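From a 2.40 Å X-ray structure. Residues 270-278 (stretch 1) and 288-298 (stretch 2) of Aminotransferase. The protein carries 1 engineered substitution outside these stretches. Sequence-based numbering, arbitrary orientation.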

ATOM      1  N   VAL B 270     -23.501 -14.529   8.056  1.00 25.83           N
ATOM      2  CA  VAL B 270     -22.485 -14.989   9.034  1.00 24.50           C
ATOM      3  C   VAL B 270     -21.540 -13.829   9.301  1.00 24.26           C
ATOM      4  O   VAL B 270     -20.992 -13.256   8.372  1.00 23.82           O
ATOM      5  CB  VAL B 270     -21.673 -16.179   8.498  1.00 23.19           C
ATOM      6  CG1 VAL B 270     -20.578 -16.590   9.471  1.00 22.31           C
ATOM      7  CG2 VAL B 270     -22.597 -17.339   8.221  1.00 22.34           C
ATOM      8  N   GLU B 271     -21.342 -13.510  10.572  1.00 25.97           N
ATOM      9  CA  GLU B 271     -20.573 -12.349  10.955  1.00 26.95           C
ATOM     10  C   GLU B 271     -19.224 -12.788  11.509  1.00 26.90           C
ATOM     11  O   GLU B 271     -19.166 -13.557  12.475  1.00 25.97           O
ATOM     12  CB  GLU B 271     -21.321 -11.532  11.984  1.00 26.33           C
ATOM     13  CG  GLU B 271     -20.717 -10.164  12.234  1.00 29.08           C
ATOM     14  CD  GLU B 271     -21.556  -9.343  13.202  1.00 32.73           C
ATOM     15  OE1 GLU B 271     -22.728  -9.010  12.852  1.00 37.17           O
ATOM     16  OE2 GLU B 271     -21.059  -9.051  14.308  1.00 28.11           O
ATOM     17  N   PRO B 272     -18.131 -12.299  10.886  1.00 24.96           N
ATOM     18  CA  PRO B 272     -16.785 -12.564  11.361  1.00 24.68           C
ATOM     19  C   PRO B 272     -16.395 -11.604  12.487  1.00 23.65           C
ATOM     20  O   PRO B 272     -17.098 -10.629  12.723  1.00 24.43           O
ATOM     21  CB  PRO B 272     -15.926 -12.240  10.146  1.00 23.95           C
ATOM     22  CG  PRO B 272     -16.630 -11.091   9.528  1.00 25.98           C
ATOM     23  CD  PRO B 272     -18.114 -11.366   9.746  1.00 25.13           C
ATOM     24  N   ASP B 273     -15.230 -11.853  13.090  1.00 21.59           N
ATOM     25  CA  ASP B 273     -14.645 -10.982  14.119  1.00 19.77           C
ATOM     26  C   ASP B 273     -13.951  -9.782  13.516  1.00 18.58           C
ATOM     27  O   ASP B 273     -14.090  -8.683  14.024  1.00 20.36           O
ATOM     28  CB  ASP B 273     -13.685 -11.789  15.000  1.00 18.50           C
ATOM     29  CG  ASP B 273     -14.388 -12.919  15.725  1.00 18.74           C
ATOM     30  OD1 ASP B 273     -15.434 -12.632  16.337  1.00 19.32           O
ATOM     31  OD2 ASP B 273     -13.985 -14.105  15.606  1.00 17.45           O
ATOM     32  N   LEU B 274     -13.206  -9.997  12.439  1.00 18.41           N
ATOM     33  CA  LEU B 274     -12.556  -8.921  11.701  1.00 18.34           C
ATOM     34  C   LEU B 274     -12.915  -9.029  10.200  1.00 18.32           C
ATOM     35  O   LEU B 274     -13.233 -10.129   9.726  1.00 17.32           O
ATOM     36  CB  LEU B 274     -11.060  -8.999  11.870  1.00 18.39           C
ATOM     37  CG  LEU B 274     -10.508  -8.752  13.275  1.00 19.13           C
ATOM     38  CD1 LEU B 274      -9.006  -9.074  13.331  1.00 19.13           C
ATOM     39  CD2 LEU B 274     -10.728  -7.294  13.690  1.00 18.82           C
ATOM     40  N   THR B 275     -12.965  -7.895   9.515  1.00 16.77           N
ATOM     41  CA  THR B 275     -13.305  -7.857   8.098  1.00 18.49           C
ATOM     42  C   THR B 275     -12.267  -7.018   7.415  1.00 19.40           C
ATOM     43  O   THR B 275     -11.905  -5.976   7.940  1.00 22.19           O
ATOM     44  CB  THR B 275     -14.693  -7.231   7.848  1.00 19.86           C
ATOM     45  OG1 THR B 275     -15.726  -8.075   8.414  1.00 20.37           O
ATOM     46  CG2 THR B 275     -14.977  -7.065   6.362  1.00 19.99           C
ATOM     47  N   VAL B 276     -11.715  -7.494   6.312  1.00 18.59           N
ATOM     48  CA  VAL B 276     -10.807  -6.673   5.512  1.00 19.12           C
ATOM     49  C   VAL B 276     -11.545  -6.183   4.267  1.00 18.99           C
ATOM     50  O   VAL B 276     -12.238  -6.970   3.581  1.00 18.37           O
ATOM     51  CB  VAL B 276      -9.557  -7.466   5.054  1.00 19.68           C
ATOM     52  CG1 VAL B 276      -8.542  -6.536   4.392  1.00 19.38           C
ATOM     53  CG2 VAL B 276      -8.915  -8.202   6.222  1.00 19.43           C
ATOM     54  N   LEU B 277     -11.371  -4.898   3.949  1.00 18.80           N
ATOM     55  CA  LEU B 277     -12.045  -4.252   2.804  1.00 17.28           C
ATOM     56  C   LEU B 277     -11.077  -3.485   1.940  1.00 17.91           C
ATOM     57  O   LEU B 277     -10.045  -2.996   2.442  1.00 19.62           O
ATOM     58  CB  LEU B 277     -13.101  -3.290   3.319  1.00 16.55           C
ATOM     59  CG  LEU B 277     -14.178  -3.857   4.248  1.00 15.56           C
ATOM     60  CD1 LEU B 277     -14.926  -2.701   4.920  1.00 16.44           C
ATOM     61  CD2 LEU B 277     -15.133  -4.754   3.514  1.00 14.30           C
ATOM     62  N   SER B 278     -11.401  -3.365   0.652  1.00 17.95           N
ATOM     63  CA  SER B 278     -10.645  -2.542  -0.307  1.00 20.07           C
ATOM     64  C   SER B 278     -11.471  -2.426  -1.608  1.00 23.14           C
ATOM     65  O   SER B 278     -12.679  -2.565  -1.581  1.00 28.68           O
ATOM     66  CB  SER B 278      -9.269  -3.140  -0.574  1.00 18.94           C
ATOM     67  OG  SER B 278      -8.453  -2.303  -1.362  1.00 18.13           O
ATOM     68  N   ALA B 288      -7.614   0.719   1.567  1.00 17.43           N
ATOM     69  CA  ALA B 288      -8.118  -0.500   2.162  1.00 18.24           C
ATOM     70  C   ALA B 288      -8.414  -0.211   3.631  1.00 18.73           C
ATOM     71  O   ALA B 288      -8.084   0.857   4.137  1.00 19.32           O
ATOM     72  CB  ALA B 288      -7.084  -1.607   2.071  1.00 19.20           C
ATOM     73  N   ALA B 289      -9.069  -1.149   4.292  1.00 18.78           N
ATOM     74  CA  ALA B 289      -9.369  -1.022   5.710  1.00 18.80           C
ATOM     75  C   ALA B 289      -9.512  -2.401   6.320  1.00 18.10           C
ATOM     76  O   ALA B 289      -9.848  -3.370   5.636  1.00 17.77           O
ATOM     77  CB  ALA B 289     -10.675  -0.226   5.911  1.00 18.87           C
ATOM     78  N   PHE B 290      -9.364  -2.468   7.623  1.00 18.76           N
ATOM     79  CA  PHE B 290      -9.828  -3.641   8.344  1.00 19.73           C
ATOM     80  C   PHE B 290     -10.531  -3.175   9.589  1.00 20.57           C
ATOM     81  O   PHE B 290     -10.198  -2.126  10.138  1.00 22.76           O
ATOM     82  CB  PHE B 290      -8.686  -4.639   8.638  1.00 18.53           C
ATOM     83  CG  PHE B 290      -7.673  -4.131   9.588  1.00 18.77           C
ATOM     84  CD1 PHE B 290      -6.720  -3.218   9.169  1.00 18.63           C
ATOM     85  CD2 PHE B 290      -7.656  -4.566  10.903  1.00 18.61           C
ATOM     86  CE1 PHE B 290      -5.775  -2.747  10.052  1.00 18.91           C
ATOM     87  CE2 PHE B 290      -6.714  -4.082  11.782  1.00 19.66           C
ATOM     88  CZ  PHE B 290      -5.763  -3.188  11.351  1.00 18.67           C
ATOM     89  N   GLY B 291     -11.511  -3.943  10.039  1.00 20.32           N
ATOM     90  CA  GLY B 291     -12.266  -3.538  11.199  1.00 21.05           C
ATOM     91  C   GLY B 291     -13.134  -4.636  11.747  1.00 21.10           C
ATOM     92  O   GLY B 291     -13.208  -5.723  11.188  1.00 20.36           O
ATOM     93  N   GLY B 292     -13.805  -4.326  12.853  1.00 22.69           N
ATOM     94  CA  GLY B 292     -14.771  -5.239  13.470  1.00 24.45           C
ATOM     95  C   GLY B 292     -15.586  -4.488  14.523  1.00 26.18           C
ATOM     96  O   GLY B 292     -15.581  -3.252  14.556  1.00 23.59           O
ATOM     97  N   ARG B 293     -16.246  -5.232  15.407  1.00 28.14           N
ATOM     98  CA  ARG B 293     -16.958  -4.612  16.516  1.00 26.81           C
ATOM     99  C   ARG B 293     -15.957  -4.122  17.538  1.00 26.29           C
ATOM    100  O   ARG B 293     -14.754  -4.463  17.452  1.00 22.14           O
ATOM    101  CB  ARG B 293     -17.944  -5.591  17.128  1.00 28.53           C
ATOM    102  CG  ARG B 293     -19.113  -5.836  16.205  1.00 30.74           C
ATOM    103  CD  ARG B 293     -20.138  -6.744  16.828  1.00 35.61           C
ATOM    104  NE  ARG B 293     -21.259  -7.022  15.924  1.00 40.01           N
ATOM    105  CZ  ARG B 293     -22.286  -6.205  15.671  1.00 41.90           C
ATOM    106  NH1 ARG B 293     -22.363  -4.987  16.221  1.00 42.27           N
ATOM    107  NH2 ARG B 293     -23.242  -6.612  14.846  1.00 40.48           N
ATOM    108  N   ARG B 294     -16.434  -3.322  18.500  1.00 27.18           N
ATOM    109  CA  ARG B 294     -15.521  -2.670  19.462  1.00 28.52           C
ATOM    110  C   ARG B 294     -14.684  -3.647  20.263  1.00 25.57           C
ATOM    111  O   ARG B 294     -13.518  -3.407  20.508  1.00 22.77           O
ATOM    112  CB  ARG B 294     -16.264  -1.734  20.409  1.00 32.21           C
ATOM    113  CG  ARG B 294     -16.693  -0.408  19.766  1.00 35.77           C
ATOM    114  CD  ARG B 294     -18.143  -0.056  19.969  1.00 39.99           C
ATOM    115  NE  ARG B 294     -18.711   0.821  18.966  1.00 42.82           N
ATOM    116  CZ  ARG B 294     -18.347   2.078  18.743  1.00 44.10           C
ATOM    117  NH1 ARG B 294     -17.375   2.660  19.454  1.00 47.73           N
ATOM    118  NH2 ARG B 294     -18.938   2.734  17.765  1.00 39.66           N
ATOM    119  N   HIS B 295     -15.263  -4.798  20.596  1.00 26.39           N
ATOM    120  CA  HIS B 295     -14.527  -5.804  21.344  1.00 27.46           C
ATOM    121  C   HIS B 295     -13.304  -6.315  20.549  1.00 24.54           C
ATOM    122  O   HIS B 295     -12.187  -6.268  21.028  1.00 24.28           O
ATOM    123  CB  HIS B 295     -15.428  -6.978  21.789  1.00 29.99           C
ATOM    124  CG  HIS B 295     -14.785  -7.829  22.859  1.00 32.93           C
ATOM    125  ND1 HIS B 295     -14.274  -9.090  22.633  1.00 34.71           N
ATOM    126  CD2 HIS B 295     -14.487  -7.537  24.147  1.00 33.28           C
ATOM    127  CE1 HIS B 295     -13.725  -9.554  23.743  1.00 33.96           C
ATOM    128  NE2 HIS B 295     -13.834  -8.625  24.674  1.00 33.66           N
ATOM    129  N   ALA B 296     -13.527  -6.753  19.321  1.00 24.48           N
ATOM    130  CA  ALA B 296     -12.439  -7.271  18.470  1.00 23.66           C
ATOM    131  C   ALA B 296     -11.378  -6.205  18.178  1.00 25.63           C
ATOM    132  O   ALA B 296     -10.207  -6.544  17.976  1.00 26.04           O
ATOM    133  CB  ALA B 296     -12.997  -7.835  17.171  1.00 23.22           C
ATOM    134  N   MET B 297     -11.780  -4.928  18.155  1.00 23.87           N
ATOM    135  CA  MET B 297     -10.856  -3.831  17.848  1.00 24.56           C
ATOM    136  C   MET B 297     -10.204  -3.171  19.066  1.00 25.71           C
ATOM    137  O   MET B 297      -9.564  -2.131  18.923  1.00 24.35           O
ATOM    138  CB  MET B 297     -11.578  -2.759  17.003  1.00 23.46           C
ATOM    139  CG  MET B 297     -12.009  -3.264  15.629  1.00 23.11           C
ATOM    140  SD  MET B 297     -10.547  -3.653  14.642  1.00 23.24           S
ATOM    141  CE  MET B 297     -10.114  -2.002  14.076  1.00 22.81           C
ATOM    142  N   ARG B 298     -10.375  -3.770  20.237  1.00 28.35           N
ATOM    143  CA  ARG B 298     -10.045  -3.113  21.503  1.00 31.89           C
ATOM    144  C   ARG B 298      -8.564  -2.761  21.652  1.00 32.94           C
ATOM    145  O   ARG B 298      -8.229  -1.749  22.268  1.00 33.40           O
ATOM    146  CB  ARG B 298     -10.532  -3.959  22.713  1.00 35.46           C
ATOM    147  CG  ARG B 298      -9.615  -5.126  23.095  1.00 38.15           C
ATOM    148  CD  ARG B 298     -10.286  -6.163  23.989  1.00 39.87           C
ATOM    149  NE  ARG B 298     -10.562  -7.366  23.197  1.00 44.05           N
ATOM    150  CZ  ARG B 298     -10.263  -8.617  23.520  1.00 40.96           C
ATOM    151  NH1 ARG B 298      -9.676  -8.914  24.659  1.00 38.60           N
ATOM    152  NH2 ARG B 298     -10.590  -9.594  22.686  1.00 41.92           N
TER
HETATM  153  O   HOH W   1     -16.086  -8.322  15.737  1.00 15.60           O

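What holds the start of stretch 1 to stretch 2? Glu 271 points toward the other chain segment and forms a salt bridge with Arg 293. Its carboxylate lies at the edge of the guanidinium, where the N-H groups point: Arg 293 NE donates to Glu 271 OE2 at 2.6 Å, and Arg 293 NH2 to Glu 271 OE1 at 3.2 Å.

How do the segments meet where the pairing of strands runs out? A water bridges the two backbones, donating to Asp 273 O at 2.7 Å and accepting from Arg 293 N at 3.1 Å. Gly 292 CA lies 3.6 Å from Asp 273 O, and a CB there would clash with that oxygen. Leu 274 then reaches across, Leu 274 CD2 lying 3.8 Å from Met 297 SD and 4.2 Å from Ala 296 CB, a small apolar cluster.

What joins the strands themselves? They run antiparallel, so alternate residues turn backbone N and O toward the partner. Thr 275 and Gly 291 form reciprocal hydrogen bonds, Thr 275 N to Gly 291 O at 2.8 Å and Gly 291 N to Thr 275 O at 2.9 Å. Val 276 sits beside Phe 290 in the intervening non-hydrogen-bonded pair, on the sheet face opposite Thr 275 and Leu 277; Val 276 CG2 lies 4.3 Å from Phe 290 CB. Leu 277 and Ala 289 repeat the bonded pattern: Leu 277 N to Ala 289 O is 2.7 Å, Ala 289 N to Leu 277 O 2.8 Å.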